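Long-range contacts in nodulation fucosyltransferase NodZ (Bradyrhizobium sp., PDB 2HLH), which belongs to the NodZ family of nodulation fucosyltransferases, which carry a GT-B fold built of two Rossmann-like halves: residues Lys209-Pro214 / Arg299-Asp304; Ile172-Arg177 / Val219-Asp224. All blocks are in the same frame, centred on the assembly; numbering follows the deposited sequence.

Contact 1: Lys209-Pro214 / Arg299-Asp304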
# COMPACT_ATOMS: atom_id res chain seq x y z
N LYS A 209 5.62 1.17 25.29
CA LYS A 209 5.74 2.33 26.19
C LYS A 209 6.89 2.22 27.18
O LYS A 209 7.40 3.24 27.64
CB LYS A 209 4.43 2.58 26.97
CG LYS A 209 3.31 3.21 26.12
CD LYS A 209 2.11 3.62 26.99
CE LYS A 209 2.45 4.90 27.82
NZ LYS A 209 1.26 5.26 28.56
N ALA A 210 7.32 1.00 27.50
CA ALA A 210 8.47 0.78 28.40
C ALA A 210 9.82 1.04 27.74
O ALA A 210 10.82 1.13 28.42
CB ALA A 210 8.43 -0.63 28.97
N LEU A 211 9.85 1.16 26.42
CA LEU A 211 11.08 1.53 25.72
C LEU A 211 11.39 3.01 25.95
O LEU A 211 10.53 3.77 26.37
CB LEU A 211 10.91 1.31 24.22
CG LEU A 211 10.60 -0.13 23.82
CD1 LEU A 211 10.31 -0.22 22.35
CD2 LEU A 211 11.77 -1.02 24.17
N SER A 212 12.61 3.43 25.63
CA SER A 212 12.97 4.81 25.89
C SER A 212 12.81 5.63 24.58
O SER A 212 13.04 5.13 23.47
CB SER A 212 14.36 4.90 26.55
OG SER A 212 15.26 5.61 25.74
N TYR A 213 12.33 6.86 24.74
CA TYR A 213 12.07 7.77 23.64
C TYR A 213 12.65 9.13 23.96
O TYR A 213 12.78 9.47 25.13
CB TYR A 213 10.57 7.91 23.40
CG TYR A 213 9.92 6.62 22.98
CD1 TYR A 213 9.87 6.23 21.65
CD2 TYR A 213 9.42 5.74 23.94
CE1 TYR A 213 9.29 5.02 21.27
CE2 TYR A 213 8.84 4.52 23.58
CZ TYR A 213 8.77 4.16 22.24
OH TYR A 213 8.24 2.91 21.87
N PRO A 214 13.02 9.90 22.94
CA PRO A 214 13.63 11.22 23.18
C PRO A 214 12.63 12.31 23.54
O PRO A 214 13.02 13.31 24.12
CB PRO A 214 14.31 11.52 21.86
CG PRO A 214 13.53 10.79 20.87
CD PRO A 214 13.06 9.55 21.52
N ARG A 299 11.59 1.30 14.98
CA ARG A 299 11.29 0.12 15.77
C ARG A 299 9.91 -0.42 15.41
O ARG A 299 8.94 0.31 15.35
CB ARG A 299 11.38 0.45 17.26
CG ARG A 299 12.85 0.65 17.68
CD ARG A 299 13.10 0.69 19.22
NE ARG A 299 12.57 1.91 19.79
CZ ARG A 299 12.92 2.42 20.96
NH1 ARG A 299 13.74 1.80 21.77
NH2 ARG A 299 12.35 3.55 21.34
N ILE A 300 9.86 -1.73 15.11
CA ILE A 300 8.62 -2.41 14.81
C ILE A 300 8.40 -3.49 15.84
O ILE A 300 9.30 -4.24 16.13
CB ILE A 300 8.67 -3.01 13.37
CG1 ILE A 300 8.81 -1.88 12.33
CG2 ILE A 300 7.44 -3.78 13.08
CD1 ILE A 300 10.25 -1.61 11.85
N ILE A 301 7.20 -3.54 16.41
CA ILE A 301 6.78 -4.61 17.31
C ILE A 301 5.67 -5.41 16.60
O ILE A 301 4.66 -4.82 16.15
CB ILE A 301 6.30 -4.04 18.67
CG1 ILE A 301 7.52 -3.49 19.43
CG2 ILE A 301 5.56 -5.11 19.53
CD1 ILE A 301 7.20 -2.74 20.71
N GLU A 302 5.88 -6.72 16.52
CA GLU A 302 5.04 -7.71 15.78
C GLU A 302 4.71 -8.83 16.80
O GLU A 302 5.55 -9.16 17.66
CB GLU A 302 5.81 -8.19 14.54
CG GLU A 302 6.06 -7.22 13.38
CD GLU A 302 6.78 -7.76 12.14
OE1 GLU A 302 7.17 -8.96 12.03
OE2 GLU A 302 7.03 -6.96 11.19
N PHE A 303 3.47 -9.36 16.77
CA PHE A 303 3.21 -10.66 17.38
C PHE A 303 3.70 -11.69 16.38
O PHE A 303 3.60 -11.47 15.17
N ASP A 304 4.30 -12.77 16.87
CA ASP A 304 4.51 -13.97 16.04
C ASP A 304 4.70 -15.21 16.88
O ASP A 304 4.88 -16.30 16.34
CB ASP A 304 5.69 -13.79 15.08
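R299 meets L211, S212 and Y213 at the edge of the C-terminal Rossmann-like half of this GT-B protein. It reaches out of strand 299-303 to the turn after helix 194-210. The tight part is around its guanidinium. The R299 chain bends at chi3 (-71°), which turns the guanidinium toward the carbonyl of S212. NH2 donates to S212 O over 2.7 Å, with S212 O close to the guanidinium plane but NH2 tilted 27° from the carbonyl plane. L211 CD1 sits over the centre of one guanidinium face, about 3.9 Å above the plane. Y213 CD1 lies at the guanidinium edge, in its plane. R299 NH2 in turn lies over a face of the tyrosine ring, near its rim, 3.4 Å from Y213 CE1. The two planes are strongly inclined, at 65°, and the cation-pi contact is off-centre. The hydroxyl of Y213 does not join in here. Its OH is hydrogen-bonded to A208 O and to T279 OG1, which fixes the far end of the ring.

The rest is looser. The side chain of S212 is exposed and its CB points away from the strand; its backbone does the binding. Beside the polar contact is an apolar one, with L211 CD1 and I301 CD1 4.3 Å apart.

Contact 2: Ile172-Arg177 / Val219-Asp224. With PO4 (phosphate ion), chain E; PO4 (phosphate ion), chain D.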
# COMPACT_ATOMS: atom_id res chain seq x y z
N ILE A 172 3.97 6.33 19.29
CA ILE A 172 3.82 4.89 19.10
C ILE A 172 2.55 4.70 18.30
O ILE A 172 1.44 5.02 18.76
CB ILE A 172 3.70 4.16 20.47
CG1 ILE A 172 4.96 4.41 21.29
CG2 ILE A 172 3.37 2.69 20.27
CD1 ILE A 172 4.83 4.09 22.75
N GLY A 173 2.73 4.21 17.07
CA GLY A 173 1.66 3.86 16.17
C GLY A 173 1.21 2.44 16.39
O GLY A 173 2.00 1.57 16.65
N VAL A 174 -0.09 2.22 16.33
CA VAL A 174 -0.65 0.92 16.60
C VAL A 174 -1.67 0.69 15.48
O VAL A 174 -2.64 1.45 15.36
CB VAL A 174 -1.39 0.91 17.96
CG1 VAL A 174 -1.89 -0.50 18.27
CG2 VAL A 174 -0.49 1.47 19.02
N HIS A 175 -1.48 -0.35 14.69
CA HIS A 175 -2.48 -0.74 13.72
C HIS A 175 -3.15 -2.02 14.18
O HIS A 175 -2.50 -3.04 14.36
CB HIS A 175 -1.83 -0.98 12.35
CG HIS A 175 -2.80 -1.41 11.29
ND1 HIS A 175 -2.58 -2.49 10.46
CD2 HIS A 175 -4.01 -0.92 10.95
CE1 HIS A 175 -3.60 -2.64 9.64
NE2 HIS A 175 -4.49 -1.70 9.91
N VAL A 176 -4.47 -1.96 14.33
CA VAL A 176 -5.23 -3.12 14.71
C VAL A 176 -6.32 -3.31 13.68
O VAL A 176 -7.28 -2.54 13.66
CB VAL A 176 -5.89 -2.96 16.09
CG1 VAL A 176 -6.72 -4.25 16.43
CG2 VAL A 176 -4.87 -2.65 17.15
N ARG A 177 -6.15 -4.30 12.82
CA ARG A 177 -7.15 -4.67 11.85
C ARG A 177 -7.91 -5.89 12.36
O ARG A 177 -7.31 -6.94 12.54
CB ARG A 177 -6.49 -4.98 10.52
CG ARG A 177 -7.42 -5.50 9.48
CD ARG A 177 -6.84 -5.29 8.10
NE ARG A 177 -6.92 -3.88 7.74
CZ ARG A 177 -6.43 -3.37 6.61
NH1 ARG A 177 -5.84 -4.14 5.72
NH2 ARG A 177 -6.56 -2.07 6.38
N VAL A 219 0.15 7.89 21.76
CA VAL A 219 -0.19 6.66 21.07
C VAL A 219 -1.19 7.00 19.96
O VAL A 219 -2.27 7.60 20.22
CB VAL A 219 -0.78 5.62 22.05
CG1 VAL A 219 -1.29 4.41 21.25
CG2 VAL A 219 0.28 5.22 23.11
N PHE A 220 -0.81 6.65 18.73
CA PHE A 220 -1.64 6.89 17.54
C PHE A 220 -2.27 5.59 17.14
O PHE A 220 -1.56 4.67 16.76
CB PHE A 220 -0.74 7.39 16.42
CG PHE A 220 -1.42 7.55 15.07
CD1 PHE A 220 -2.60 8.26 14.94
CD2 PHE A 220 -0.83 7.05 13.92
CE1 PHE A 220 -3.19 8.41 13.69
CE2 PHE A 220 -1.43 7.23 12.67
CZ PHE A 220 -2.61 7.91 12.57
N LEU A 221 -3.60 5.48 17.23
CA LEU A 221 -4.24 4.22 16.95
C LEU A 221 -4.96 4.26 15.62
O LEU A 221 -5.73 5.19 15.35
CB LEU A 221 -5.26 3.90 18.08
CG LEU A 221 -6.06 2.61 18.02
CD1 LEU A 221 -5.16 1.36 17.84
CD2 LEU A 221 -6.93 2.49 19.24
N CYS A 222 -4.67 3.27 14.77
CA CYS A 222 -5.38 3.08 13.52
C CYS A 222 -6.12 1.74 13.56
O CYS A 222 -5.53 0.69 13.53
CB CYS A 222 -4.36 3.08 12.38
SG CYS A 222 -3.45 4.60 12.27
N THR A 223 -7.43 1.78 13.61
CA THR A 223 -8.19 0.57 13.71
C THR A 223 -9.49 0.78 12.99
O THR A 223 -10.01 1.90 12.91
CB THR A 223 -8.46 0.15 15.19
OG1 THR A 223 -9.16 -1.10 15.20
CG2 THR A 223 -9.27 1.24 15.90
N ASP A 224 -10.02 -0.32 12.49
CA ASP A 224 -11.32 -0.34 11.85
C ASP A 224 -12.48 -0.55 12.84
O ASP A 224 -13.66 -0.48 12.47
CB ASP A 224 -11.36 -1.41 10.73
CG ASP A 224 -10.94 -2.84 11.21
OD1 ASP A 224 -10.48 -3.01 12.36
OD2 ASP A 224 -11.09 -3.81 10.43
P PO4 E . -7.75 -0.19 9.04
O1 PO4 E . -7.33 1.13 9.69
O2 PO4 E . -8.73 0.09 7.92
O3 PO4 E . -6.65 -1.07 8.53
O4 PO4 E . -8.39 -1.06 10.11
P PO4 D . -4.05 -2.82 2.69
O1 PO4 D . -5.55 -3.03 2.83
O2 PO4 D . -3.64 -1.33 2.72
O3 PO4 D . -3.48 -3.60 3.86
O4 PO4 D . -3.55 -3.41 1.37
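The H175 ring has C222 O near its plane at one edge, 3.4 Å from CD2. A phosphate (chain E) is at the edge too, where NE2 donates to its O3 over 2.6 Å at 167°. F289 stacks on H175. Backbone N of R177 lies above one ring face, toward the rim. The R177 guanidinium has H175 CE1 over one face, off-centre, and a phosphate at each of two places along its edge. NH1 donates to both O1 and O3 of the chain D phosphate, 3.1 Å each. NH2 faces O3 of the other phosphate at a distance too short to be trusted. With H175 CG anti to the backbone N (chi1 179°), the ring extends toward the end of the strand, where the anion sits.

Behind this site, strands 172-176 and 219-223 run parallel, bonded F220 N to I172 O, V174 N to F220 O, C222 N to V174 O, V176 N to C222 O. The C222 N bond is nearly straight, at 177°. V174 CG2 packs on V219 CG1 and V174 CG1 on L221 CD1, both at 3.8 Å; helices 194-210 and 226-235 lie on this face. F220 and C222 point to the other face, against helix 258-274. At the end of the pair T223 OG1 donates to V176 O over 2.8 Å and also bonds S225 N. D224 OD1 takes H178 N.

G16 N and D17 N, from the N-terminal half, also bind phosphate. The ions probably come from the crystallisation liquor. The chain E phosphate lies at the C-terminal strand ends, between the halves. Strand 170-176, helix 194-210 and strand 217-223 form a beta-alpha-beta crossover, the unit of Rossmann-like domains such as those of the GT-B fold.

Overall arrangement
Both contacts belong to the sheet of the C-terminal half, and their centres are about 13 Å apart. Contact 2 is core: it pairs two neighbouring strands, 170-176 and 217-223. Contact 1 is at the surface and ties strand 299-303 to the turn after helix 194-210. That helix connects the two strands of contact 2, so the contacts share one crossover. They touch where Y213 and K209 pack on I172. The chemistry differs with place. Contact 2 relies on regular backbone bonds and aliphatic packing, with polar groups gathered at its phosphate end. Contact 1 lacks backbone pairing and is carried mainly by the side chain of R299, with a minor apolar touch.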